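Local coordinates for protein fucose-specific lectin (Aleuria aurantia, PDB 6GKE) that binds L-fucose specifically, with strongest preference for the alpha-1,6-linked core fucose of glycoproteins, through five sites between the blades of a six-bladed beta-propeller, at residues Tyr79-Asp84 against Ser113-Leu118; Asp84-Glu89 against Gly106-Ser111; Ala210-Ala215 against Val227-Gly232; Arg233-Glu238 against Arg256-Leu261. The protein carries 1 engineered substitution. All blocks are in the same frame, centred on the assembly; numbering follows the deposited sequence. Where two conformers were deposited one is given.

Contact 1 of 4, residues Tyr79-Asp84 against Ser113-Leu118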
loop_
_atom_site.group_PDB
_atom_site.type_symbol
_atom_site.label_atom_id
_atom_site.label_comp_id
_atom_site.label_asym_id
_atom_site.label_seq_id
_atom_site.Cartn_x
_atom_site.Cartn_y
_atom_site.Cartn_z
ATOM N N TYR A 79 17.138 13.040 -6.086
ATOM C CA TYR A 79 16.345 14.191 -5.655
ATOM C C TYR A 79 15.082 13.703 -4.956
ATOM O O TYR A 79 14.480 12.707 -5.351
ATOM C CB TYR A 79 16.032 15.100 -6.853
ATOM C CG TYR A 79 17.318 15.604 -7.445
ATOM C CD1 TYR A 79 18.040 16.580 -6.782
ATOM C CD2 TYR A 79 17.893 15.019 -8.562
ATOM C CE1 TYR A 79 19.289 16.983 -7.219
ATOM C CE2 TYR A 79 19.143 15.410 -9.018
ATOM C CZ TYR A 79 19.850 16.383 -8.333
ATOM O OH TYR A 79 21.107 16.720 -8.749
ATOM N N CYS A 80 14.705 14.443 -3.911
ATOM C CA CYS A 80 13.573 14.104 -3.076
ATOM C C CYS A 80 13.139 15.369 -2.339
ATOM O O CYS A 80 13.657 16.450 -2.607
ATOM C CB CYS A 80 13.942 12.978 -2.119
ATOM S SG CYS A 80 15.231 13.444 -0.932
ATOM N N VAL A 81 12.188 15.236 -1.415
ATOM C CA VAL A 81 11.664 16.316 -0.629
ATOM C C VAL A 81 11.754 15.923 0.863
ATOM O O VAL A 81 11.369 14.797 1.190
ATOM C CB VAL A 81 10.227 16.575 -1.128
ATOM C CG1 VAL A 81 9.540 17.664 -0.335
ATOM C CG2 VAL A 81 10.198 16.914 -2.616
ATOM N N ASN A 82 12.167 16.838 1.743
ATOM C CA ASN A 82 12.199 16.547 3.170
ATOM C C ASN A 82 10.821 16.829 3.790
ATOM O O ASN A 82 9.856 17.148 3.103
ATOM C CB ASN A 82 13.371 17.263 3.845
ATOM C CG ASN A 82 13.174 18.751 4.031
ATOM O OD1 ASN A 82 12.100 19.293 3.774
ATOM N ND2 ASN A 82 14.221 19.425 4.483
ATOM N N LYS A 83 10.726 16.716 5.116
ATOM C CA LYS A 83 9.440 16.804 5.806
ATOM C C LYS A 83 8.915 18.236 5.846
ATOM O O LYS A 83 7.760 18.445 6.187
ATOM C CB LYS A 83 9.531 16.228 7.216
ATOM C CG LYS A 83 9.452 14.714 7.210
ATOM C CD LYS A 83 9.671 14.098 8.551
ATOM C CE LYS A 83 9.654 12.589 8.488
ATOM N NZ LYS A 83 9.937 12.010 9.819
ATOM N N ASP A 84 9.766 19.206 5.482
ATOM C CA ASP A 84 9.362 20.610 5.348
ATOM C C ASP A 84 9.124 20.973 3.875
ATOM O O ASP A 84 9.006 22.150 3.537
ATOM C CB ASP A 84 10.397 21.525 6.001
ATOM C CG ASP A 84 10.462 21.342 7.509
ATOM O OD1 ASP A 84 9.391 21.320 8.137
ATOM O OD2 ASP A 84 11.578 21.194 8.034
ATOM N N SER A 113 3.811 17.641 -5.464
ATOM C CA SER A 113 4.636 17.750 -6.661
ATOM C C SER A 113 5.315 16.419 -6.974
ATOM O O SER A 113 5.755 15.708 -6.070
ATOM C CB SER A 113 5.699 18.796 -6.493
ATOM O OG SER A 113 6.425 19.004 -7.696
ATOM N N LYS A 114 5.479 16.146 -8.269
ATOM C CA LYS A 114 6.418 15.130 -8.711
ATOM C C LYS A 114 7.766 15.806 -8.970
ATOM O O LYS A 114 7.884 17.031 -8.925
ATOM C CB LYS A 114 5.858 14.379 -9.921
ATOM C CG LYS A 114 4.435 13.872 -9.726
ATOM C CD LYS A 114 4.225 13.067 -8.450
ATOM C CE LYS A 114 2.786 12.644 -8.246
ATOM N NZ LYS A 114 1.893 13.794 -7.964
ATOM N N LEU A 115 8.792 14.987 -9.230
ATOM C CA LEU A 115 10.113 15.486 -9.583
ATOM C C LEU A 115 10.598 14.774 -10.839
ATOM O O LEU A 115 10.371 13.571 -11.007
ATOM C CB LEU A 115 11.130 15.225 -8.467
ATOM C CG LEU A 115 10.928 15.987 -7.161
ATOM C CD1 LEU A 115 11.947 15.531 -6.130
ATOM C CD2 LEU A 115 11.014 17.493 -7.366
ATOM N N ALA A 116 11.339 15.513 -11.666
ATOM C CA ALA A 116 12.088 14.912 -12.750
ATOM C C ALA A 116 13.464 15.563 -12.784
ATOM O O ALA A 116 13.645 16.679 -12.302
ATOM C CB ALA A 116 11.377 15.085 -14.070
ATOM N N ALA A 117 14.431 14.863 -13.370
ATOM C CA ALA A 117 15.755 15.416 -13.506
ATOM C C ALA A 117 16.393 14.890 -14.785
ATOM O O ALA A 117 16.081 13.795 -15.248
ATOM C CB ALA A 117 16.616 15.098 -12.303
ATOM N N LEU A 118 17.312 15.694 -15.321
ATOM C CA LEU A 118 18.140 15.283 -16.440
ATOM C C LEU A 118 19.566 15.784 -16.210
ATOM O O LEU A 118 19.822 16.643 -15.363
ATOM C CB LEU A 118 17.558 15.785 -17.769
ATOM C CG LEU A 118 17.408 17.299 -17.946
ATOM C CD1 LEU A 118 18.736 18.003 -18.196
ATOM C CD2 LEU A 118 16.447 17.597 -19.093
#

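Contact 2 of 4, residues Asp84-Glu89 against Gly106-Ser111. With FUC (alpha-L-fucopyranose), chain B.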
loop_
_atom_site.group_PDB
_atom_site.type_symbol
_atom_site.label_atom_id
_atom_site.label_comp_id
_atom_site.label_asym_id
_atom_site.label_seq_id
_atom_site.Cartn_x
_atom_site.Cartn_y
_atom_site.Cartn_z
ATOM N N ASP A 84 9.766 19.206 5.482
ATOM C CA ASP A 84 9.362 20.610 5.348
ATOM C C ASP A 84 9.124 20.973 3.875
ATOM O O ASP A 84 9.006 22.150 3.537
ATOM C CB ASP A 84 10.397 21.525 6.001
ATOM C CG ASP A 84 10.462 21.342 7.509
ATOM O OD1 ASP A 84 9.391 21.320 8.137
ATOM O OD2 ASP A 84 11.578 21.194 8.034
ATOM N N ASN A 85 9.025 19.962 3.007
ATOM C CA ASN A 85 8.784 20.153 1.581
ATOM C C ASN A 85 9.894 20.992 0.937
ATOM O O ASN A 85 9.641 21.753 0.011
ATOM C CB ASN A 85 7.393 20.727 1.313
ATOM C CG ASN A 85 6.341 19.650 1.424
ATOM O OD1 ASN A 85 6.461 18.606 0.782
ATOM N ND2 ASN A 85 5.327 19.883 2.243
ATOM N N ILE A 86 11.133 20.802 1.396
ATOM C CA ILE A 86 12.284 21.440 0.777
ATOM C C ILE A 86 12.968 20.425 -0.139
ATOM O O ILE A 86 13.256 19.301 0.262
ATOM C CB ILE A 86 13.251 22.001 1.838
ATOM C CG1 ILE A 86 12.562 23.028 2.740
ATOM C CG2 ILE A 86 14.496 22.575 1.185
ATOM C CD1 ILE A 86 12.035 24.241 2.014
ATOM N N LEU A 87 13.218 20.853 -1.377
ATOM C CA LEU A 87 13.901 20.050 -2.379
ATOM C C LEU A 87 15.292 19.686 -1.856
ATOM O O LEU A 87 16.053 20.559 -1.454
ATOM C CB LEU A 87 13.975 20.868 -3.671
ATOM C CG LEU A 87 14.588 20.167 -4.877
ATOM C CD1 LEU A 87 13.821 18.905 -5.254
ATOM C CD2 LEU A 87 14.643 21.137 -6.041
ATOM N N SER A 88 15.600 18.386 -1.880
ATOM C CA SER A 88 16.776 17.826 -1.248
ATOM C C SER A 88 17.463 16.854 -2.212
ATOM O O SER A 88 16.874 16.405 -3.196
ATOM C CB SER A 88 16.395 17.149 0.051
ATOM O OG SER A 88 15.768 18.062 0.942
ATOM N N GLU A 89 18.718 16.527 -1.899
ATOM C CA GLU A 89 19.575 15.773 -2.801
ATOM C C GLU A 89 20.519 14.884 -1.999
ATOM O O GLU A 89 21.183 15.353 -1.080
ATOM C CB GLU A 89 20.378 16.752 -3.655
ATOM C CG GLU A 89 21.370 16.129 -4.625
ATOM C CD GLU A 89 22.346 17.153 -5.178
ATOM O OE1 GLU A 89 22.952 17.874 -4.353
ATOM O OE2 GLU A 89 22.504 17.228 -6.426
ATOM N N GLY A 106 16.998 26.075 -0.258
ATOM C CA GLY A 106 15.682 26.491 0.246
ATOM C C GLY A 106 14.621 26.581 -0.839
ATOM O O GLY A 106 13.808 27.516 -0.857
ATOM N N VAL A 107 14.569 25.572 -1.709
ATOM C CA VAL A 107 13.533 25.498 -2.737
ATOM C C VAL A 107 12.319 24.765 -2.159
ATOM O O VAL A 107 12.384 23.562 -1.908
ATOM C CB VAL A 107 14.060 24.783 -3.993
ATOM C CG1 VAL A 107 12.977 24.690 -5.062
ATOM C CG2 VAL A 107 15.311 25.457 -4.544
ATOM N N LYS A 108 11.220 25.491 -1.940
ATOM C CA LYS A 108 9.995 24.886 -1.425
ATOM C C LYS A 108 9.217 24.264 -2.592
ATOM O O LYS A 108 9.033 24.877 -3.643
ATOM C CB LYS A 108 9.162 25.921 -0.662
ATOM C CG LYS A 108 7.957 25.369 0.091
ATOM C CD LYS A 108 8.301 24.731 1.420
ATOM C CE LYS A 108 7.110 24.595 2.344
ATOM N NZ LYS A 108 7.534 24.474 3.758
ATOM N N VAL A 109 8.757 23.039 -2.371
ATOM C CA VAL A 109 8.053 22.250 -3.359
ATOM C C VAL A 109 6.616 22.031 -2.878
ATOM O O VAL A 109 6.367 21.841 -1.688
ATOM C CB VAL A 109 8.811 20.927 -3.570
ATOM C CG1 VAL A 109 8.128 19.974 -4.534
ATOM C CG2 VAL A 109 10.236 21.181 -4.023
ATOM N N GLY A 110 5.661 22.075 -3.812
ATOM C CA GLY A 110 4.282 21.734 -3.483
ATOM C C GLY A 110 4.196 20.324 -2.916
ATOM O O GLY A 110 4.904 19.424 -3.368
ATOM N N SER A 111 3.324 20.104 -1.929
ATOM C CA SER A 111 3.336 18.823 -1.223
ATOM C C SER A 111 3.092 17.646 -2.176
ATOM O O SER A 111 3.641 16.568 -1.947
ATOM C CB SER A 111 2.361 18.815 -0.084
ATOM O OG SER A 111 1.045 18.980 -0.567
HETATM C C1 FUC B . 27.891 18.076 -5.680
HETATM C C2 FUC B . 26.550 18.382 -5.022
HETATM C C3 FUC B . 25.801 19.448 -5.811
HETATM C C4 FUC B . 25.669 18.992 -7.262
HETATM C C5 FUC B . 27.064 18.768 -7.834
HETATM C C6 FUC B . 27.059 18.325 -9.286
HETATM O O2 FUC B . 26.762 18.827 -3.678
HETATM O O3 FUC B . 24.539 19.723 -5.193
HETATM O O4 FUC B . 24.955 17.753 -7.371
HETATM O O5 FUC B . 27.730 17.753 -7.061
HETATM O O HOH W 1 6.699 17.545 -2.046
HETATM O O HOH W 2 16.383 23.321 -1.706
#

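Contact 3 of 4, residues Ala210-Ala215 against Val227-Gly232. With GOL (glycerol), chain H.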
loop_
_atom_site.group_PDB
_atom_site.type_symbol
_atom_site.label_atom_id
_atom_site.label_comp_id
_atom_site.label_asym_id
_atom_site.label_seq_id
_atom_site.Cartn_x
_atom_site.Cartn_y
_atom_site.Cartn_z
ATOM N N ALA A 210 -6.387 11.130 -16.844
ATOM C CA ALA A 210 -6.003 12.147 -15.878
ATOM C C ALA A 210 -5.076 11.538 -14.817
ATOM O O ALA A 210 -5.398 10.517 -14.220
ATOM C CB ALA A 210 -7.231 12.744 -15.235
ATOM N N GLY A 211 -3.937 12.192 -14.578
ATOM C CA GLY A 211 -3.047 11.846 -13.475
ATOM C C GLY A 211 -2.053 10.734 -13.781
ATOM O O GLY A 211 -1.504 10.159 -12.852
ATOM N N VAL A 212 -1.777 10.447 -15.055
ATOM C CA VAL A 212 -0.774 9.427 -15.390
ATOM C C VAL A 212 0.606 9.807 -14.836
ATOM O O VAL A 212 1.009 10.975 -14.804
ATOM C CB VAL A 212 -0.676 9.178 -16.904
ATOM C CG1 VAL A 212 -1.877 8.408 -17.413
ATOM C CG2 VAL A 212 -0.463 10.461 -17.703
ATOM N N SER A 213 1.363 8.771 -14.471
ATOM C CA SER A 213 2.778 8.877 -14.166
ATOM C C SER A 213 3.559 8.859 -15.485
ATOM O O SER A 213 3.292 8.017 -16.328
ATOM C CB SER A 213 3.174 7.745 -13.238
ATOM O OG SER A 213 4.548 7.796 -12.892
ATOM N N ILE A 214 4.518 9.781 -15.644
ATOM C CA ILE A 214 5.207 10.019 -16.922
ATOM C C ILE A 214 6.710 9.807 -16.735
ATOM O O ILE A 214 7.278 10.202 -15.729
ATOM C CB ILE A 214 4.908 11.443 -17.438
ATOM C CG1 ILE A 214 3.407 11.631 -17.670
ATOM C CG2 ILE A 214 5.720 11.784 -18.685
ATOM C CD1 ILE A 214 2.992 13.056 -17.935
ATOM N N ALA A 215 7.358 9.231 -17.749
ATOM C CA ALA A 215 8.808 9.133 -17.792
ATOM C C ALA A 215 9.252 9.345 -19.240
ATOM O O ALA A 215 8.473 9.135 -20.169
ATOM C CB ALA A 215 9.277 7.798 -17.259
ATOM N N VAL A 227 8.598 8.374 -24.751
ATOM C CA VAL A 227 7.831 8.939 -23.656
ATOM C C VAL A 227 6.877 7.845 -23.174
ATOM O O VAL A 227 6.153 7.255 -23.978
ATOM C CB VAL A 227 7.066 10.202 -24.092
ATOM C CG1 VAL A 227 6.285 10.814 -22.947
ATOM C CG2 VAL A 227 8.000 11.230 -24.708
ATOM N N TYR A 228 6.902 7.589 -21.862
ATOM C CA TYR A 228 6.097 6.559 -21.219
ATOM C C TYR A 228 5.065 7.216 -20.313
ATOM O O TYR A 228 5.364 8.193 -19.628
ATOM C CB TYR A 228 6.966 5.614 -20.385
ATOM C CG TYR A 228 7.959 4.886 -21.240
ATOM C CD1 TYR A 228 7.554 3.827 -22.035
ATOM C CD2 TYR A 228 9.270 5.314 -21.340
ATOM C CE1 TYR A 228 8.432 3.203 -22.905
ATOM C CE2 TYR A 228 10.161 4.700 -22.202
ATOM C CZ TYR A 228 9.741 3.648 -22.997
ATOM O OH TYR A 228 10.612 3.079 -23.886
ATOM N N TRP A 229 3.866 6.639 -20.267
ATOM C CA TRP A 229 2.917 7.046 -19.247
ATOM C C TRP A 229 2.058 5.861 -18.829
ATOM O O TRP A 229 1.796 4.944 -19.598
ATOM C CB TRP A 229 2.057 8.239 -19.676
ATOM C CG TRP A 229 1.215 8.059 -20.899
ATOM C CD1 TRP A 229 -0.075 7.628 -20.980
ATOM C CD2 TRP A 229 1.606 8.409 -22.234
ATOM N NE1 TRP A 229 -0.504 7.668 -22.279
ATOM C CE2 TRP A 229 0.504 8.145 -23.071
ATOM C CE3 TRP A 229 2.786 8.904 -22.798
ATOM C CZ2 TRP A 229 0.547 8.386 -24.443
ATOM C CZ3 TRP A 229 2.827 9.139 -24.153
ATOM C CH2 TRP A 229 1.721 8.879 -24.965
ATOM N N GLN A 230 1.611 5.915 -17.571
ATOM C CA GLN A 230 0.814 4.845 -17.019
ATOM C C GLN A 230 0.004 5.379 -15.844
ATOM O O GLN A 230 0.553 6.008 -14.931
ATOM C CB GLN A 230 1.713 3.702 -16.547
ATOM C CG GLN A 230 0.965 2.463 -16.076
ATOM C CD GLN A 230 1.933 1.443 -15.532
ATOM O OE1 GLN A 230 2.529 0.671 -16.283
ATOM N NE2 GLN A 230 2.131 1.474 -14.223
ATOM N N LYS A 231 -1.292 5.062 -15.856
ATOM C CA LYS A 231 -2.132 5.175 -14.681
ATOM C C LYS A 231 -2.133 3.814 -13.986
ATOM O O LYS A 231 -2.217 2.780 -14.649
ATOM C CB LYS A 231 -3.554 5.577 -15.076
ATOM C CG LYS A 231 -4.551 5.570 -13.931
ATOM C CD LYS A 231 -5.893 6.147 -14.284
ATOM C CE LYS A 231 -6.888 5.982 -13.159
ATOM N NZ LYS A 231 -8.232 6.460 -13.553
ATOM N N GLY A 232 -2.070 3.805 -12.653
ATOM C CA GLY A 232 -2.024 2.547 -11.938
ATOM C C GLY A 232 -3.222 1.680 -12.293
ATOM O O GLY A 232 -4.355 2.162 -12.353
HETATM C C1 GOL H . -0.770 7.139 -11.482
HETATM O O1 GOL H . -1.223 5.931 -10.853
HETATM C C2 GOL H . -0.069 8.070 -10.493
HETATM O O2 GOL H . 0.396 9.218 -11.215
HETATM C C3 GOL H . -0.969 8.519 -9.340
HETATM O O3 GOL H . -2.170 9.146 -9.812
HETATM O O HOH W 3 -7.896 9.069 -14.212
#

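Contact 4 of 4, residues Arg233-Glu238 against Arg256-Leu261. With FUC (alpha-L-fucopyranose), chain G.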
loop_
_atom_site.group_PDB
_atom_site.type_symbol
_atom_site.label_atom_id
_atom_site.label_comp_id
_atom_site.label_asym_id
_atom_site.label_seq_id
_atom_site.Cartn_x
_atom_site.Cartn_y
_atom_site.Cartn_z
ATOM N N ARG A 233 -2.947 0.393 -12.526
ATOM C CA ARG A 233 -3.927 -0.630 -12.935
ATOM C C ARG A 233 -4.522 -0.306 -14.314
ATOM O O ARG A 233 -5.624 -0.745 -14.643
ATOM C CB ARG A 233 -5.012 -0.857 -11.877
ATOM C CG ARG A 233 -5.522 -2.291 -11.892
ATOM C CD ARG A 233 -6.636 -2.535 -10.903
ATOM N NE ARG A 233 -6.932 -3.951 -10.748
ATOM C CZ ARG A 233 -7.749 -4.647 -11.537
ATOM N NH1 ARG A 233 -8.318 -4.063 -12.578
ATOM N NH2 ARG A 233 -7.990 -5.921 -11.283
ATOM N N GLU A 234 -3.756 0.416 -15.140
ATOM C CA GLU A 234 -4.010 0.535 -16.575
ATOM C C GLU A 234 -2.714 0.140 -17.285
ATOM O O GLU A 234 -1.654 0.065 -16.668
ATOM C CB GLU A 234 -4.440 1.949 -16.966
ATOM C CG GLU A 234 -5.680 2.434 -16.245
ATOM C CD GLU A 234 -6.952 1.664 -16.538
ATOM O OE1 GLU A 234 -7.908 1.826 -15.761
ATOM O OE2 GLU A 234 -6.991 0.924 -17.544
ATOM N N GLU A 235 -2.778 -0.105 -18.591
ATOM C CA GLU A 235 -1.582 -0.523 -19.312
ATOM C C GLU A 235 -0.643 0.672 -19.517
ATOM O O GLU A 235 -1.062 1.829 -19.599
ATOM C CB GLU A 235 -1.924 -1.145 -20.665
ATOM C CG GLU A 235 -2.867 -2.339 -20.609
ATOM C CD GLU A 235 -2.367 -3.613 -19.948
ATOM O OE1 GLU A 235 -1.235 -3.628 -19.406
ATOM O OE2 GLU A 235 -3.132 -4.604 -19.972
ATOM N N LEU A 236 0.647 0.347 -19.612
ATOM C CA LEU A 236 1.711 1.269 -19.972
ATOM C C LEU A 236 1.561 1.695 -21.438
ATOM O O LEU A 236 1.302 0.855 -22.304
ATOM C CB LEU A 236 3.043 0.542 -19.755
ATOM C CG LEU A 236 4.310 1.310 -20.122
ATOM C CD1 LEU A 236 4.466 2.562 -19.275
ATOM C CD2 LEU A 236 5.529 0.412 -19.974
ATOM N N TYR A 237 1.773 2.990 -21.698
ATOM C CA TYR A 237 1.821 3.547 -23.042
ATOM C C TYR A 237 3.231 4.043 -23.351
ATOM O O TYR A 237 3.931 4.549 -22.462
ATOM C CB TYR A 237 0.866 4.732 -23.187
ATOM C CG TYR A 237 -0.583 4.334 -23.232
ATOM C CD1 TYR A 237 -1.264 4.030 -22.065
ATOM C CD2 TYR A 237 -1.276 4.245 -24.428
ATOM C CE1 TYR A 237 -2.593 3.642 -22.080
ATOM C CE2 TYR A 237 -2.614 3.873 -24.461
ATOM C CZ TYR A 237 -3.271 3.569 -23.283
ATOM O OH TYR A 237 -4.586 3.193 -23.309
ATOM N N GLU A 238 3.593 3.948 -24.633
ATOM C CA GLU A 238 4.822 4.533 -25.147
ATOM C C GLU A 238 4.510 5.330 -26.413
ATOM O O GLU A 238 3.844 4.818 -27.321
ATOM C CB GLU A 238 5.840 3.452 -25.511
ATOM C CG GLU A 238 7.170 3.989 -26.016
ATOM C CD GLU A 238 8.018 2.925 -26.684
ATOM O OE1 GLU A 238 7.623 2.479 -27.782
ATOM O OE2 GLU A 238 9.070 2.541 -26.120
ATOM N N ARG A 256 -0.945 -11.180 -18.427
ATOM C CA ARG A 256 -0.799 -10.382 -17.208
ATOM C C ARG A 256 -1.368 -8.990 -17.453
ATOM O O ARG A 256 -0.629 -8.005 -17.502
ATOM C CB ARG A 256 0.668 -10.325 -16.779
ATOM C CG ARG A 256 1.206 -11.669 -16.311
ATOM C CD ARG A 256 2.621 -11.586 -15.784
ATOM N NE ARG A 256 2.736 -10.718 -14.622
ATOM C CZ ARG A 256 3.880 -10.452 -14.009
ATOM N NH1 ARG A 256 4.986 -11.057 -14.404
ATOM N NH2 ARG A 256 3.914 -9.581 -13.015
ATOM N N PRO A 257 -2.704 -8.862 -17.608
ATOM C CA PRO A 257 -3.303 -7.560 -17.879
ATOM C C PRO A 257 -3.061 -6.575 -16.729
ATOM O O PRO A 257 -3.024 -6.964 -15.560
ATOM C CB PRO A 257 -4.799 -7.854 -18.052
ATOM C CG PRO A 257 -5.007 -9.179 -17.346
ATOM C CD PRO A 257 -3.705 -9.937 -17.513
ATOM N N THR A 258 -2.894 -5.308 -17.110
ATOM C CA THR A 258 -2.802 -4.154 -16.209
ATOM C C THR A 258 -2.113 -4.538 -14.900
ATOM O O THR A 258 -2.715 -4.475 -13.830
ATOM C CB THR A 258 -4.189 -3.550 -15.955
ATOM O OG1 THR A 258 -5.034 -4.497 -15.299
ATOM C CG2 THR A 258 -4.870 -3.094 -17.228
ATOM N N PRO A 259 -0.822 -4.934 -14.946
ATOM C CA PRO A 259 -0.182 -5.577 -13.801
ATOM C C PRO A 259 0.175 -4.673 -12.611
ATOM O O PRO A 259 0.556 -5.205 -11.576
ATOM C CB PRO A 259 1.092 -6.186 -14.414
ATOM C CG PRO A 259 1.405 -5.289 -15.586
ATOM C CD PRO A 259 0.047 -4.907 -16.134
ATOM N N SER A 260 0.068 -3.347 -12.759
ATOM C CA SER A 260 0.369 -2.437 -11.658
ATOM C C SER A 260 -0.843 -2.273 -10.736
ATOM O O SER A 260 -1.980 -2.484 -11.130
ATOM C CB SER A 260 0.820 -1.093 -12.157
ATOM O OG SER A 260 -0.215 -0.417 -12.863
ATOM N N LEU A 261 -0.571 -1.855 -9.498
ATOM C CA LEU A 261 -1.629 -1.527 -8.554
ATOM C C LEU A 261 -2.177 -0.129 -8.819
ATOM O O LEU A 261 -1.512 0.730 -9.402
ATOM C CB LEU A 261 -1.108 -1.612 -7.119
ATOM C CG LEU A 261 -0.825 -3.015 -6.587
ATOM C CD1 LEU A 261 -0.028 -2.920 -5.299
ATOM C CD2 LEU A 261 -2.113 -3.800 -6.368
HETATM C C1 FUC G . 10.918 0.911 -31.209
HETATM C C2 FUC G . 9.638 0.943 -30.387
HETATM C C3 FUC G . 9.776 0.043 -29.157
HETATM C C4 FUC G . 11.034 0.416 -28.362
HETATM C C5 FUC G . 12.232 0.346 -29.293
HETATM C C6 FUC G . 13.555 0.715 -28.635
HETATM O O1 FUC G . 11.075 -0.390 -31.780
HETATM O O2 FUC G . 8.547 0.505 -31.205
HETATM O O3 FUC G . 8.586 0.123 -28.374
HETATM O O4 FUC G . 10.969 1.753 -27.842
HETATM O O5 FUC G . 12.046 1.236 -30.394
HETATM O O HOH W 4 -4.250 -4.071 -9.307
HETATM O O HOH W 5 -0.131 -1.676 -15.269
HETATM O O HOH W 6 0.042 -6.161 -19.481
#

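Contact 1 of 4, residues Tyr79-Asp84 against Ser113-Leu118
The ring of Tyr79 meets the methyl of Ala117 obliquely. Ala117 CB lies 4.0 Å from Tyr79 CD2, and CE2 on the same side of the ring is scarcely farther. This is packing between two blades of the six-bladed beta-propeller. Tyr79 belongs to the second strand of one blade, 73-81, and Ala117 to the first strand of the next, 116-120. No hydrogen bond joins the two segments, so the contact is apolar throughout. The ring is also packed by Ile130 and Val132 of strand 129-134. Its OH is hydrogen-bonded to Glu89 OE2, and Glu89 binds fucose. Tyr79 lies beside the sugar site, and this bond is consistent with it positioning Glu89. Leu115 makes the other half of the contact, with a single methyl, CD1. Its side chain and that of Val81 approach at a slant, with Val81 CG2, in one of its two conformers, 4.2 Å from Leu115 CD1. The same methyl, Leu115 CD1, is 4.2 Å from Tyr79 CB. It comes closer still to the strand backbone, where Leu115 CD1 lies 3.7 Å from Cys80 N.

Contact 2 of 4, residues Asp84-Glu89 against Gly106-Ser111
Ile86 and Lys108 form a single beta bridge, with their CA atoms 4.7 Å apart. The touching parts run at 108° to each other, and two backbone hydrogen bonds join them. Leu87 N donates to Val107 O at 2.9 Å, and Val109 N donates to Asn85 O. Both are nearly straight. A water beside the bridge donates to Leu87 O and accepts from Val107 N.

In one of its two conformers Lys108 turns at chi2 (80°), which brings CD toward the Asp84 carbonyl, and Lys108 NZ donates to Asp84 O at 2.8 Å. In that conformer Ile86 crosses the lysine chain at about a right angle, with Ile86 CD1 3.8 Å from Lys108 CD. The contact ties the start of the third strand of a propeller blade, 87-93, to the loop that leads into the next blade. Leu87 and Val107 lie side by side and point the same way, with Leu87 CB 3.9 Å from Val107 CB. Val109 CG2 also packs on Leu87 CB, and Tyr134 of the next blade touches both valines. Asn85 lays its amide against Ser111, with Asn85 ND2 3.9 Å from Ser111 CB. Asn85 OD1 accepts from Lys58, and ND2 donates to Gly311 of the second subunit. Farther along the strand, Glu89 grips the fucose with both carboxylate oxygens. Glu89 OE1 accepts from fucose O3 at 2.6 Å and Glu89 OE2 from fucose O4 at 2.7 Å.

Contact 3 of 4, residues Ala210-Ala215 against Val227-Gly232
A beta hairpin of strands 213-219 and 224-230 forms the first half of one propeller blade, and this contact lies at its open end. Ser213 with Gln230 and Ala215 with Tyr228 are antiparallel hydrogen-bonded pairs. Each has two bonds: Ser213 N to Gln230 O is 2.9 Å, and Tyr228 N to Ala215 O is 2.8 Å. Ile214 and Trp229 form the non-hydrogen-bonded pair between them, with CA atoms 4.4 Å apart. On their face of the sheet the two side chains meet at a slant, Ile214 CG1 to Trp229 CB. Val212 lies alongside Trp229, pointing the same way, with Val212 CG2 3.9 Å from Trp229 CB. Its other methyl, Val212 CG1, approaches Trp229 CD1. Val227 CG1 sits in plane at the edge of the indole.

Beyond the Ser213-Gln230 pair a water links the two loop ends, donating to Ala210 O and accepting from Lys231 NZ. A glycerol, probably from the crystallisation liquor, takes the Gly232 N-H at its O1, 2.9 Å from Gly232 N, and its O2 donates to Gly211 O at 2.7 Å. The indole meets the ring of Tyr237 on strand 236-241, with planes nearly parallel. Val212 and Ile214 pack on Ile189 of strand 188-194 in the preceding blade. Tyr228 packs against Ile276 and Val278 of strand 275-282 in the following one.

Contact 4 of 4, residues Arg233-Glu238 against Arg256-Leu261
Thr258 N donates to Glu235 OE2 at 3.0 Å, meeting the carboxylate from 47° above its plane. A bend at chi2 (-67°) brings Glu235 CD toward this N-H. Arg233 N donates to Ser260 OG at 2.9 Å. Both direct hydrogen bonds thus run from a backbone N-H to a side chain. Waters add further links. One donates to Glu234 O and accepts from Ser260 N. Another lies between Glu235 OE1 and Arg256 O, 2.8 Å from each.

These bonds hold the lead-in to the third strand of a propeller blade, 236-241, against the loop that runs on to the next blade. Farther along that strand Glu238 binds fucose, its OE1 accepting from O3 and its OE2 from O4 of the sugar. The following blade covers the loop with Phe280, which touches Pro259 and Ser260.

Van der Waals contacts centre on Thr258. Thr258 CB lies 3.4 Å from Arg233 O, and its CG2 packs on Glu234 CA. Arg233 CA also makes a CA-H...O contact with Ser260 O. Glu235 and Thr258 cross at about a right angle, with Glu235 CG 4.0 Å from Thr258 CG2.

Overall arrangement
Contacts 1 and 3 are buried, while contacts 2 and 4 are partly buried. Contacts 1 and 2 meet on neighbouring strands 73-81 and 87-93. Contacts 3 and 4 likewise meet on neighbouring strands, 224-230 and 236-241. The two groups lie apart in the propeller, with contacts 2 and 4 about 31 Å between centres. Contact 1 is apolar packing between blades, whereas contact 3 is regular hydrogen bonding within one blade. Contacts 2 and 4 both join a third strand's start to an outgoing loop. Contact 2 has a backbone bridge; contact 4 has backbone N-H groups bonded to side-chain oxygens. Both add bridging waters.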